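Local structure of alpha-fucosidase (Bifidobacterium bifidum, 2EAB) at residues Gln100-Leu105 with Lys460-Gly464; Pro454-Thr458 with Gly491-Pro495; Asp17-Tyr22 with Arg157-Ser163. The protein probably hydrolyses alpha-1,2-L-fucosidic linkages as a family 95 glycoside hydrolase, this chain being the catalytic part of a longer protein. All coordinates share one frame; numbering follows the deposited sequence.

Contact 1 (Gln100-Leu105 with Lys460-Gly464)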
# COMPACT_ATOMS: atom_id res chain seq x y z
N GLN A 100 -9.56 -2.88 -31.22
CA GLN A 100 -9.99 -3.71 -32.35
C GLN A 100 -10.17 -5.18 -31.96
O GLN A 100 -9.75 -6.09 -32.70
CB GLN A 100 -9.02 -3.57 -33.54
CG GLN A 100 -8.93 -2.17 -34.13
CD GLN A 100 -10.14 -1.81 -34.97
OE1 GLN A 100 -10.79 -2.67 -35.56
NE2 GLN A 100 -10.44 -0.52 -35.04
N ASN A 101 -10.77 -5.41 -30.80
CA ASN A 101 -11.01 -6.76 -30.27
C ASN A 101 -9.76 -7.64 -30.30
O ASN A 101 -9.81 -8.82 -30.66
CB ASN A 101 -12.20 -7.42 -30.99
CG ASN A 101 -13.52 -6.73 -30.68
OD1 ASN A 101 -14.38 -6.59 -31.56
ND2 ASN A 101 -13.69 -6.30 -29.43
N GLY A 102 -8.63 -7.04 -29.92
CA GLY A 102 -7.37 -7.75 -29.84
C GLY A 102 -6.49 -7.71 -31.08
O GLY A 102 -5.34 -8.12 -31.02
N ALA A 103 -7.03 -7.21 -32.19
CA ALA A 103 -6.30 -7.24 -33.47
C ALA A 103 -5.05 -6.36 -33.47
O ALA A 103 -4.05 -6.70 -34.10
CB ALA A 103 -7.21 -6.88 -34.63
N THR A 104 -5.11 -5.23 -32.77
CA THR A 104 -3.98 -4.30 -32.72
C THR A 104 -2.80 -4.96 -32.02
O THR A 104 -1.68 -4.99 -32.55
CB THR A 104 -4.38 -2.99 -32.03
OG1 THR A 104 -5.49 -2.43 -32.74
CG2 THR A 104 -3.23 -1.99 -32.02
N LEU A 105 -3.06 -5.51 -30.84
CA LEU A 105 -2.07 -6.24 -30.07
C LEU A 105 -1.53 -7.45 -30.84
O LEU A 105 -0.32 -7.67 -30.89
CB LEU A 105 -2.68 -6.69 -28.73
CG LEU A 105 -1.82 -7.51 -27.78
CD1 LEU A 105 -0.54 -6.77 -27.42
CD2 LEU A 105 -2.61 -7.84 -26.53
N LYS A 460 -11.62 -8.00 -23.57
CA LYS A 460 -12.26 -8.20 -24.87
C LYS A 460 -11.75 -7.19 -25.90
O LYS A 460 -11.36 -7.57 -27.01
CB LYS A 460 -13.78 -8.13 -24.74
CG LYS A 460 -14.50 -8.28 -26.07
CD LYS A 460 -16.01 -8.29 -25.93
CE LYS A 460 -16.57 -6.89 -25.81
NZ LYS A 460 -16.28 -6.03 -27.00
N VAL A 461 -11.76 -5.92 -25.53
CA VAL A 461 -11.40 -4.84 -26.46
C VAL A 461 -9.94 -4.91 -26.90
O VAL A 461 -9.64 -4.79 -28.09
CB VAL A 461 -11.72 -3.46 -25.86
CG1 VAL A 461 -11.14 -2.33 -26.70
CG2 VAL A 461 -13.23 -3.30 -25.71
N TYR A 462 -9.03 -5.12 -25.95
CA TYR A 462 -7.61 -5.03 -26.24
C TYR A 462 -6.92 -6.36 -26.50
O TYR A 462 -5.86 -6.38 -27.12
CB TYR A 462 -6.88 -4.24 -25.15
CG TYR A 462 -7.31 -2.79 -25.10
CD1 TYR A 462 -6.71 -1.83 -25.93
CD2 TYR A 462 -8.33 -2.38 -24.25
CE1 TYR A 462 -7.11 -0.50 -25.89
CE2 TYR A 462 -8.74 -1.05 -24.21
CZ TYR A 462 -8.13 -0.12 -25.03
OH TYR A 462 -8.55 1.19 -24.97
N ALA A 463 -7.50 -7.46 -26.03
CA ALA A 463 -6.88 -8.77 -26.19
C ALA A 463 -7.76 -9.82 -26.86
O ALA A 463 -7.32 -10.95 -27.08
CB ALA A 463 -6.33 -9.28 -24.86
N GLY A 464 -9.01 -9.47 -27.17
CA GLY A 464 -9.91 -10.40 -27.84
C GLY A 464 -10.42 -11.52 -26.95
O GLY A 464 -10.85 -12.56 -27.45
O HOH W 1 -4.66 -9.70 -28.87
O HOH W 2 -5.48 -4.87 -29.41
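G102 and V461 make the one direct hydrogen bond between the turn that enters helix 103-113 and the last turn of helix 452-463. G102 N donates to V461 O at 3.1 Å, standing above the carbonyl plane and away from a lone pair, and the N-H...O angle is only 137°. Weaker C-H contacts flank it: one C-H of G102 CA points almost straight at Y462 O (3.4 Å), and N101 CA approaches K460 O. Water supplies a further bridge, accepting from L105 N at 2.9 Å and donating to Y462 O. Apolar packing is slight: L105, with CG anti to the backbone N (chi1 178°), brings CD2 to 4.3 Å from A463 CB, and both residues continue onto M546 of helix 525-546. N101 and K460 merely run alongside each other, N101 ND2 3.6 Å from K460 NZ with no hydrogen bond between them; the ammonium has a long, weak ion pair with E96. A CB on G102, the N-cap residue, would clash with A463 C and G464 N. The join rests mainly on backbone atoms: carbonyls at a helix C-terminus are met by an N-H, C-H groups and water, with glycine permitting the approach.

Contact 2 (Pro454-Thr458 with Gly491-Pro495); sequences PGRVT and GWTAP
T458 and T493 meet through their hydroxyls, T458 OG1 and T493 OG1 lying 2.7 Å apart, within hydrogen-bonding distance. Toward the start of the helical segment, the pyrrolidine ring of P454 packs on the loop at G491, with P454 CB 3.5 Å from G491 O and P454 CG against G491 CA. The T458 methyl, CG2, rests 3.4 Å from T493 O and reaches on toward P495 CD. A water bridges the two segments: it donates to P454 O at 2.8 Å and weakly to G491 O, and lies 2.7 Å from T493 OG1. Rotation about the CA-CB bond of T493 sets up this arrangement, since chi1 of 55° places OG1 between the backbone N and the carbonyl carbon, facing the helix, while CG2 lies near P454 CG and the backbone of G455.

The helix here, 452-463, belongs to the catalytic domain, which in family 95 is an (alpha/alpha)6 barrel, and the partner loop follows strand 486-487. An inverse gamma turn centred on W492 folds that loop back, with a weak T493 N to G491 O bond of 3.0 Å across it, and so carries T493 toward the helix. G491 enters the turn with positive phi (63°), and a CB on it would clash with P454 CB. On the helix side, P454 O has only weak bonds to V457 N and T458 N, and its stronger partner is the water.

Further out, N94 OD1 hydrogen-bonds T458 OG1, and H484 ND1 hydrogen-bonds T493 O. A backbone bond links G455 with M482 and another links A494 with G92. Pointing away from the loop, R456 anchors the helix by a salt bridge to E537 of helix 525-546.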
# COMPACT_ATOMS: atom_id res chain seq x y z
N PRO A 454 -15.38 -5.07 -14.87
CA PRO A 454 -14.94 -4.06 -15.85
C PRO A 454 -13.73 -4.54 -16.67
O PRO A 454 -13.64 -4.25 -17.87
CB PRO A 454 -14.59 -2.85 -14.98
CG PRO A 454 -14.31 -3.42 -13.62
CD PRO A 454 -15.26 -4.56 -13.49
N GLY A 455 -12.85 -5.30 -16.04
CA GLY A 455 -11.64 -5.79 -16.71
C GLY A 455 -11.91 -6.78 -17.82
O GLY A 455 -11.10 -6.92 -18.73
N ARG A 456 -13.04 -7.49 -17.75
CA ARG A 456 -13.44 -8.38 -18.83
C ARG A 456 -13.78 -7.59 -20.10
O ARG A 456 -13.57 -8.08 -21.21
CB ARG A 456 -14.61 -9.28 -18.41
CG ARG A 456 -14.19 -10.43 -17.51
CD ARG A 456 -15.39 -11.11 -16.90
NE ARG A 456 -15.02 -12.28 -16.11
CZ ARG A 456 -15.89 -12.99 -15.40
NH1 ARG A 456 -17.18 -12.67 -15.38
NH2 ARG A 456 -15.47 -14.05 -14.72
N VAL A 457 -14.30 -6.38 -19.93
CA VAL A 457 -14.55 -5.49 -21.07
C VAL A 457 -13.22 -5.10 -21.71
O VAL A 457 -13.05 -5.20 -22.92
CB VAL A 457 -15.34 -4.22 -20.65
CG1 VAL A 457 -15.63 -3.34 -21.86
CG2 VAL A 457 -16.63 -4.59 -19.95
N THR A 458 -12.26 -4.69 -20.88
CA THR A 458 -10.93 -4.32 -21.37
C THR A 458 -10.24 -5.51 -22.05
O THR A 458 -9.62 -5.34 -23.11
CB THR A 458 -10.08 -3.80 -20.21
OG1 THR A 458 -10.77 -2.70 -19.60
CG2 THR A 458 -8.73 -3.32 -20.68
N GLY A 491 -13.90 1.12 -11.94
CA GLY A 491 -13.57 0.17 -13.00
C GLY A 491 -12.95 0.80 -14.24
O GLY A 491 -13.26 0.40 -15.37
N TRP A 492 -12.06 1.77 -14.01
CA TRP A 492 -11.26 2.41 -15.06
C TRP A 492 -10.08 1.49 -15.38
O TRP A 492 -8.93 1.75 -15.00
CB TRP A 492 -10.79 3.76 -14.55
CG TRP A 492 -10.12 4.67 -15.55
CD1 TRP A 492 -8.79 4.95 -15.64
CD2 TRP A 492 -10.77 5.47 -16.54
NE1 TRP A 492 -8.56 5.86 -16.65
CE2 TRP A 492 -9.76 6.20 -17.21
CE3 TRP A 492 -12.10 5.64 -16.94
CZ2 TRP A 492 -10.04 7.09 -18.24
CZ3 TRP A 492 -12.38 6.52 -17.96
CH2 TRP A 492 -11.36 7.23 -18.61
N THR A 493 -10.39 0.40 -16.08
CA THR A 493 -9.44 -0.67 -16.33
C THR A 493 -8.80 -0.56 -17.71
O THR A 493 -7.88 -1.31 -18.02
CB THR A 493 -10.08 -2.07 -16.16
OG1 THR A 493 -11.24 -2.17 -16.99
CG2 THR A 493 -10.51 -2.26 -14.72
N ALA A 494 -9.27 0.39 -18.51
CA ALA A 494 -8.63 0.66 -19.79
C ALA A 494 -7.19 1.11 -19.60
O ALA A 494 -6.84 1.64 -18.54
CB ALA A 494 -9.38 1.73 -20.54
N PRO A 495 -6.35 0.93 -20.63
CA PRO A 495 -5.05 1.58 -20.60
C PRO A 495 -5.23 3.09 -20.78
O PRO A 495 -6.26 3.55 -21.28
CB PRO A 495 -4.34 0.97 -21.81
CG PRO A 495 -5.44 0.63 -22.75
CD PRO A 495 -6.59 0.20 -21.89
O HOH W 3 -13.64 -1.50 -18.14

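Contact 3 (Asp17-Tyr22 with Arg157-Ser163); sequences DDWLWY and RRDLNLS
With CG beside the backbone N (chi1 -76°), W19 lays its indole over the D159 carboxylate, whose plane is nearly parallel; D159 OD2 sits 3.8 Å from W19 CZ3. On the other face of the strand pair, R158 places CG between its backbone N and carbonyl carbon (chi1 68°) and then runs extended to NE, so that the guanidinium lies flat on Y22, planes 19° apart and centres 4.5 Å apart, as an off-centre cation-pi pair. R158 NE also hydrogen-bonds Q24 O.

Strand 19-22 is the outermost strand at one end of an antiparallel sheet in the N-terminal domain, whose sequence family belongs to the galactose mutarotase-like clan. Hydrogen-bonded pairs L20-L160 and Y22-R158 hold it to strand 156-161, and L162 N to D18 O (2.8 Å) prolongs the ladder beyond the strand. Polar side chains close that end: N161 ND2 donates almost straight to D17 OD2 at 2.9 Å, on the anti side of a carboxylate that also pairs with K164, while S163 OG accepts from D18 N. L20 CD1 touches L162 CD2 at 3.6 Å on the face that carries L20 and L160.

Past D159, W19 CZ3 lies over one face of the R157 guanidinium, 3.4 Å from R157 NE, with the two planes tilted. H343 stacks on the same indole. Replacing W19 by an alanine is likely to strip the R157 guanidinium and the H343 ring of their aromatic partner and open a gap beside D159. Since R157 NE and D159 OD2 are joined by only a long salt bridge, the indole that touches both is likely to limit their movement, whereas R158 is held by an aromatic face together with polar partners.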
# COMPACT_ATOMS: atom_id res chain seq x y z
N ASP A 17 3.24 5.26 25.54
CA ASP A 17 2.62 5.37 24.21
C ASP A 17 3.59 5.99 23.21
O ASP A 17 4.49 6.75 23.58
CB ASP A 17 1.34 6.20 24.28
CG ASP A 17 0.21 5.50 25.02
OD1 ASP A 17 0.35 4.31 25.39
OD2 ASP A 17 -0.83 6.15 25.24
N ASP A 18 3.40 5.65 21.93
CA ASP A 18 4.20 6.22 20.85
C ASP A 18 3.55 7.50 20.35
O ASP A 18 2.40 7.48 19.91
CB ASP A 18 4.30 5.22 19.69
CG ASP A 18 4.91 3.89 20.10
OD1 ASP A 18 5.90 3.87 20.87
OD2 ASP A 18 4.40 2.85 19.64
N TRP A 19 4.29 8.60 20.40
CA TRP A 19 3.79 9.91 19.99
C TRP A 19 4.63 10.55 18.90
O TRP A 19 5.86 10.53 18.95
CB TRP A 19 3.84 10.88 21.16
CG TRP A 19 2.79 10.75 22.21
CD1 TRP A 19 1.94 9.71 22.43
CD2 TRP A 19 2.53 11.71 23.24
NE1 TRP A 19 1.14 9.97 23.52
CE2 TRP A 19 1.48 11.19 24.04
CE3 TRP A 19 3.06 12.96 23.56
CZ2 TRP A 19 0.97 11.88 25.14
CZ3 TRP A 19 2.55 13.65 24.65
CH2 TRP A 19 1.51 13.11 25.42
N LEU A 20 3.95 11.14 17.92
CA LEU A 20 4.52 12.26 17.18
C LEU A 20 4.03 13.49 17.92
O LEU A 20 2.85 13.58 18.24
CB LEU A 20 4.01 12.31 15.74
CG LEU A 20 4.50 11.31 14.70
CD1 LEU A 20 3.95 9.93 14.95
CD2 LEU A 20 4.11 11.77 13.31
N TRP A 21 4.92 14.44 18.21
CA TRP A 21 4.51 15.62 18.97
C TRP A 21 5.27 16.89 18.60
O TRP A 21 6.40 16.83 18.11
CB TRP A 21 4.53 15.34 20.47
CG TRP A 21 5.88 15.10 21.04
CD1 TRP A 21 6.63 13.96 20.95
CD2 TRP A 21 6.65 16.03 21.82
NE1 TRP A 21 7.82 14.13 21.62
CE2 TRP A 21 7.85 15.39 22.16
CE3 TRP A 21 6.43 17.34 22.26
CZ2 TRP A 21 8.85 16.01 22.93
CZ3 TRP A 21 7.42 17.97 23.02
CH2 TRP A 21 8.61 17.30 23.34
N TYR A 22 4.62 18.03 18.82
CA TYR A 22 5.08 19.33 18.33
C TYR A 22 4.73 20.41 19.33
O TYR A 22 3.67 20.36 19.94
CB TYR A 22 4.46 19.65 16.96
CG TYR A 22 4.66 18.52 15.98
CD1 TYR A 22 5.71 18.52 15.08
CD2 TYR A 22 3.81 17.41 16.00
CE1 TYR A 22 5.91 17.46 14.20
CE2 TYR A 22 4.01 16.34 15.15
CZ TYR A 22 5.05 16.38 14.25
OH TYR A 22 5.24 15.31 13.41
N ARG A 157 1.04 22.13 23.22
CA ARG A 157 1.49 20.90 22.59
C ARG A 157 0.40 20.33 21.69
O ARG A 157 -0.78 20.37 22.03
CB ARG A 157 1.91 19.86 23.64
CG ARG A 157 2.69 18.68 23.05
CD ARG A 157 2.96 17.60 24.09
NE ARG A 157 1.73 16.96 24.55
CZ ARG A 157 1.27 17.02 25.80
NH1 ARG A 157 1.93 17.69 26.73
NH2 ARG A 157 0.14 16.40 26.11
N ARG A 158 0.80 19.82 20.53
CA ARG A 158 -0.07 18.98 19.72
C ARG A 158 0.63 17.65 19.50
O ARG A 158 1.86 17.60 19.35
CB ARG A 158 -0.47 19.65 18.40
CG ARG A 158 0.66 19.84 17.41
CD ARG A 158 0.21 20.69 16.23
NE ARG A 158 1.28 20.87 15.25
CZ ARG A 158 1.39 20.19 14.12
NH1 ARG A 158 0.51 19.25 13.78
NH2 ARG A 158 2.41 20.44 13.31
N ASP A 159 -0.14 16.57 19.50
CA ASP A 159 0.44 15.26 19.31
C ASP A 159 -0.48 14.32 18.56
O ASP A 159 -1.69 14.56 18.42
CB ASP A 159 0.87 14.65 20.66
CG ASP A 159 -0.31 14.23 21.51
OD1 ASP A 159 -1.06 13.32 21.11
OD2 ASP A 159 -0.48 14.82 22.60
N LEU A 160 0.12 13.24 18.07
CA LEU A 160 -0.61 12.11 17.54
C LEU A 160 -0.16 10.89 18.32
O LEU A 160 1.01 10.52 18.28
CB LEU A 160 -0.33 11.93 16.04
CG LEU A 160 -1.15 10.86 15.32
CD1 LEU A 160 -2.64 11.18 15.32
CD2 LEU A 160 -0.65 10.69 13.89
N ASN A 161 -1.09 10.32 19.06
CA ASN A 161 -0.83 9.14 19.85
C ASN A 161 -1.09 7.91 18.99
O ASN A 161 -2.24 7.52 18.79
CB ASN A 161 -1.70 9.12 21.11
CG ASN A 161 -1.33 8.02 22.07
OD1 ASN A 161 -0.82 6.97 21.67
ND2 ASN A 161 -1.59 8.25 23.36
N LEU A 162 -0.02 7.33 18.47
CA LEU A 162 -0.13 6.19 17.56
C LEU A 162 -0.67 4.96 18.28
O LEU A 162 -1.31 4.11 17.67
CB LEU A 162 1.22 5.85 16.92
CG LEU A 162 2.00 6.94 16.18
CD1 LEU A 162 3.24 6.32 15.55
CD2 LEU A 162 1.14 7.62 15.12
N SER A 163 -0.40 4.88 19.58
CA SER A 163 -0.81 3.72 20.39
C SER A 163 -2.31 3.69 20.66
O SER A 163 -2.92 2.62 20.70
CB SER A 163 -0.04 3.70 21.71
OG SER A 163 1.35 3.69 21.48

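From the N terminus, the chain opens contact 3 with residues 17-22, and the return of residues 157-163 closes that loop within the N-terminal domain. Residues 100-105 lie inside it and open contact 1, which closes only at 460-464, so contacts 3 and 1 cross. Contact 2 runs from 454-458 to 491-495 and also crosses contact 1, but follows contact 3 in series. Contacts 1 and 2 share helix 452-463 and touch where Y462 CE2 lies 3.4 Å from P495 CD. Contact 1 ties the N-terminal region to the catalytic domain; within the latter, contact 2 ties that helix to the loop after strand 486-487. Contact 3 lies across the chain's centre, about 53 Å from contact 1 between centres.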